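Local atomic coordinates of flavodoxin (Bacillus cereus, PDB entry 6GAQ), a protein that binds flavin mononucleotide and probably serves as a low-potential electron donor to a number of redox enzymes. Residues Leu28-Leu33 with Val40-Met45. Residues are numbered along the deposited sequence; the frame is centred on the assembly and turned at random.
Sequences LIKVSL and VVLQEM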
ATOM      1  N   LEU A  28      10.302   4.123   3.068  1.00 35.51           N
ATOM      2  CA  LEU A  28      11.149   3.004   3.464  1.00 25.78           C
ATOM      3  C   LEU A  28      11.021   1.842   2.486  1.00 23.95           C
ATOM      4  O   LEU A  28      12.024   1.222   2.113  1.00 26.15           O
ATOM      5  CB  LEU A  28      10.799   2.555   4.882  1.00 29.78           C
ATOM      6  CG  LEU A  28      11.167   3.508   6.023  1.00 23.02           C
ATOM      7  CD1 LEU A  28      10.411   3.144   7.289  1.00 28.43           C
ATOM      8  CD2 LEU A  28      12.667   3.495   6.274  1.00 34.87           C
ATOM      9  N   ILE A  29       9.796   1.537   2.054  1.00 25.58           N
ATOM     10  CA  ILE A  29       9.589   0.416   1.142  1.00 29.11           C
ATOM     11  C   ILE A  29      10.259   0.682  -0.201  1.00 33.65           C
ATOM     12  O   ILE A  29      10.855  -0.220  -0.801  1.00 32.90           O
ATOM     13  CB  ILE A  29       8.083   0.135   0.981  1.00 37.16           C
ATOM     14  CG1 ILE A  29       7.469  -0.252   2.327  1.00 26.58           C
ATOM     15  CG2 ILE A  29       7.847  -0.960  -0.047  1.00 20.42           C
ATOM     16  CD1 ILE A  29       5.959  -0.198   2.345  1.00 41.20           C
ATOM     17  N   LYS A  30      10.178   1.923  -0.691  1.00 35.93           N
ATOM     18  CA  LYS A  30      10.787   2.253  -1.977  1.00 33.19           C
ATOM     19  C   LYS A  30      12.297   2.061  -1.943  1.00 36.14           C
ATOM     20  O   LYS A  30      12.885   1.527  -2.892  1.00 35.49           O
ATOM     21  CB  LYS A  30      10.445   3.691  -2.368  1.00 28.94           C
ATOM     22  CG  LYS A  30      11.402   4.292  -3.387  1.00 30.16           C
ATOM     23  CD  LYS A  30      10.952   5.668  -3.843  1.00 54.27           C
ATOM     24  CE  LYS A  30      11.949   6.265  -4.821  1.00 40.50           C
ATOM     25  NZ  LYS A  30      12.298   5.298  -5.899  1.00 51.19           N
ATOM     26  N   VAL A  31      12.941   2.487  -0.855  1.00 27.90           N
ATOM     27  CA  VAL A  31      14.395   2.390  -0.759  1.00 26.65           C
ATOM     28  C   VAL A  31      14.839   0.932  -0.783  1.00 35.11           C
ATOM     29  O   VAL A  31      15.823   0.578  -1.444  1.00 30.93           O
ATOM     30  CB  VAL A  31      14.890   3.124   0.501  1.00 24.44           C
ATOM     31  CG1 VAL A  31      16.303   2.712   0.835  1.00 28.60           C
ATOM     32  CG2 VAL A  31      14.809   4.630   0.298  1.00 29.49           C
ATOM     33  N   SER A  32      14.117   0.061  -0.072  1.00 40.70           N
ATOM     34  CA  SER A  32      14.412  -1.368  -0.137  1.00 32.61           C
ATOM     35  C   SER A  32      14.217  -1.897  -1.551  1.00 37.56           C
ATOM     36  O   SER A  32      15.065  -2.626  -2.079  1.00 39.45           O
ATOM     37  CB  SER A  32      13.527  -2.138   0.842  1.00 36.17           C
ATOM     38  OG  SER A  32      13.569  -3.530   0.579  1.00 46.90           O
ATOM     39  N   LEU A  33      13.095  -1.539  -2.178  1.00 40.27           N
ATOM     40  CA  LEU A  33      12.839  -1.954  -3.549  1.00 38.13           C
ATOM     41  C   LEU A  33      13.816  -1.326  -4.532  1.00 33.21           C
ATOM     42  O   LEU A  33      13.963  -1.835  -5.645  1.00 51.13           O
ATOM     43  CB  LEU A  33      11.405  -1.606  -3.946  1.00 33.88           C
ATOM     44  CG  LEU A  33      10.290  -2.430  -3.306  1.00 31.45           C
ATOM     45  CD1 LEU A  33       8.932  -1.925  -3.766  1.00 37.61           C
ATOM     46  CD2 LEU A  33      10.461  -3.903  -3.635  1.00 31.53           C
ATOM     47  N   VAL A  40      10.943   1.795  -9.292  1.00 26.22           N
ATOM     48  CA  VAL A  40       9.989   2.052  -8.218  1.00 44.95           C
ATOM     49  C   VAL A  40       9.492   3.486  -8.339  1.00 34.72           C
ATOM     50  O   VAL A  40      10.255   4.439  -8.134  1.00 42.21           O
ATOM     51  CB  VAL A  40      10.612   1.796  -6.840  1.00 36.17           C
ATOM     52  CG1 VAL A  40       9.550   1.858  -5.754  1.00 29.70           C
ATOM     53  CG2 VAL A  40      11.325   0.454  -6.829  1.00  9.80           C
ATOM     54  N   VAL A  41       8.207   3.641  -8.655  1.00 31.83           N
ATOM     55  CA  VAL A  41       7.550   4.942  -8.729  1.00 35.90           C
ATOM     56  C   VAL A  41       6.748   5.156  -7.453  1.00 39.74           C
ATOM     57  O   VAL A  41       6.081   4.236  -6.962  1.00 42.95           O
ATOM     58  CB  VAL A  41       6.651   5.041  -9.978  1.00 45.35           C
ATOM     59  CG1 VAL A  41       5.859   6.344  -9.976  1.00 24.38           C
ATOM     60  CG2 VAL A  41       7.487   4.926 -11.243  1.00 29.53           C
ATOM     61  N   LEU A  42       6.816   6.371  -6.911  1.00 31.44           N
ATOM     62  CA  LEU A  42       6.172   6.724  -5.650  1.00 32.74           C
ATOM     63  C   LEU A  42       5.166   7.836  -5.913  1.00 47.75           C
ATOM     64  O   LEU A  42       5.549   8.938  -6.319  1.00 47.12           O
ATOM     65  CB  LEU A  42       7.217   7.163  -4.621  1.00 39.41           C
ATOM     66  CG  LEU A  42       6.803   7.376  -3.165  1.00 46.03           C
ATOM     67  CD1 LEU A  42       6.706   6.047  -2.435  1.00 34.41           C
ATOM     68  CD2 LEU A  42       7.797   8.298  -2.475  1.00 43.94           C
ATOM     69  N   GLN A  43       3.884   7.552  -5.677  1.00 43.82           N
ATOM     70  CA  GLN A  43       2.818   8.488  -6.004  1.00 51.08           C
ATOM     71  C   GLN A  43       1.785   8.530  -4.888  1.00 46.41           C
ATOM     72  O   GLN A  43       1.607   7.561  -4.147  1.00 47.41           O
ATOM     73  CB  GLN A  43       2.119   8.111  -7.319  1.00 50.93           C
ATOM     74  CG  GLN A  43       2.915   8.420  -8.572  1.00 64.58           C
ATOM     75  CD  GLN A  43       2.081   8.292  -9.833  1.00 69.20           C
ATOM     76  OE1 GLN A  43       0.898   7.955  -9.777  1.00 52.49           O
ATOM     77  NE2 GLN A  43       2.695   8.559 -10.978  1.00 81.31           N
ATOM     78  N   GLU A  44       1.106   9.669  -4.779  1.00 39.59           N
ATOM     79  CA  GLU A  44      -0.085   9.766  -3.951  1.00 42.46           C
ATOM     80  C   GLU A  44      -1.293   9.262  -4.732  1.00 45.40           C
ATOM     81  O   GLU A  44      -1.390   9.444  -5.949  1.00 47.34           O
ATOM     82  CB  GLU A  44      -0.316  11.208  -3.493  1.00 33.35           C
ATOM     83  CG  GLU A  44       0.948  11.947  -3.073  1.00 30.79           C
ATOM     84  CD  GLU A  44       0.655  13.292  -2.432  1.00 45.91           C
ATOM     85  OE1 GLU A  44      -0.504  13.519  -2.024  1.00 43.53           O
ATOM     86  OE2 GLU A  44       1.582  14.125  -2.338  1.00 50.36           O
ATOM     87  N   MET A  45      -2.220   8.616  -4.024  1.00 44.38           N
ATOM     88  CA  MET A  45      -3.358   7.992  -4.687  1.00 55.93           C
ATOM     89  C   MET A  45      -4.524   8.945  -4.907  1.00 35.93           C
ATOM     90  O   MET A  45      -5.419   8.633  -5.700  1.00 66.12           O
ATOM     91  CB  MET A  45      -3.841   6.778  -3.888  1.00 46.75           C
ATOM     92  CG  MET A  45      -4.318   7.095  -2.485  1.00 40.14           C
ATOM     93  SD  MET A  45      -5.188   5.703  -1.740  1.00 50.68           S
ATOM     94  CE  MET A  45      -4.114   4.347  -2.204  1.00 24.40           C
TER
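Lys30 crosses over the side chain of Val40 and ends at that residue's own carbonyl oxygen, on the edge strand. Its chain leaves with CG anti to the backbone N and runs extended as far as CE, which lays CB and CG obliquely across the CG1 methyl of Val40, Lys30 CG 3.9 Å from Val40 CG1, while Lys30 CD passes 4.1 Å from Leu42 CB. A bend at the last torsion, chi4 49°, then drops the ammonium onto the strand: Lys30 NZ donates to Val40 O at 3.1 Å. It meets that oxygen at a C=O...N angle of 137°, well out of the carbonyl plane. The other branch of Val40 turns to Leu33, with Val40 CG2 3.5 Å from Leu33 CB, so the valine's two methyls are shared between side chains nearly one helical turn apart. Helix 21-35 and strand 40-44 are the second and third elements of a beta-alpha-beta unit that starts with strand 11-16 in the flavodoxin fold; the axes of segment 28-33 and strand 40-44 run nearly antiparallel, at 168°, and approach to 8.9 Å. Strand 40-44 is an outermost strand of the parallel sheet. On the adjoining strand 11-16, Ile11 meets Leu33 and Ile13 meets Val40. Asp34 offers Lys30 NZ a second, long and weak ionic partner.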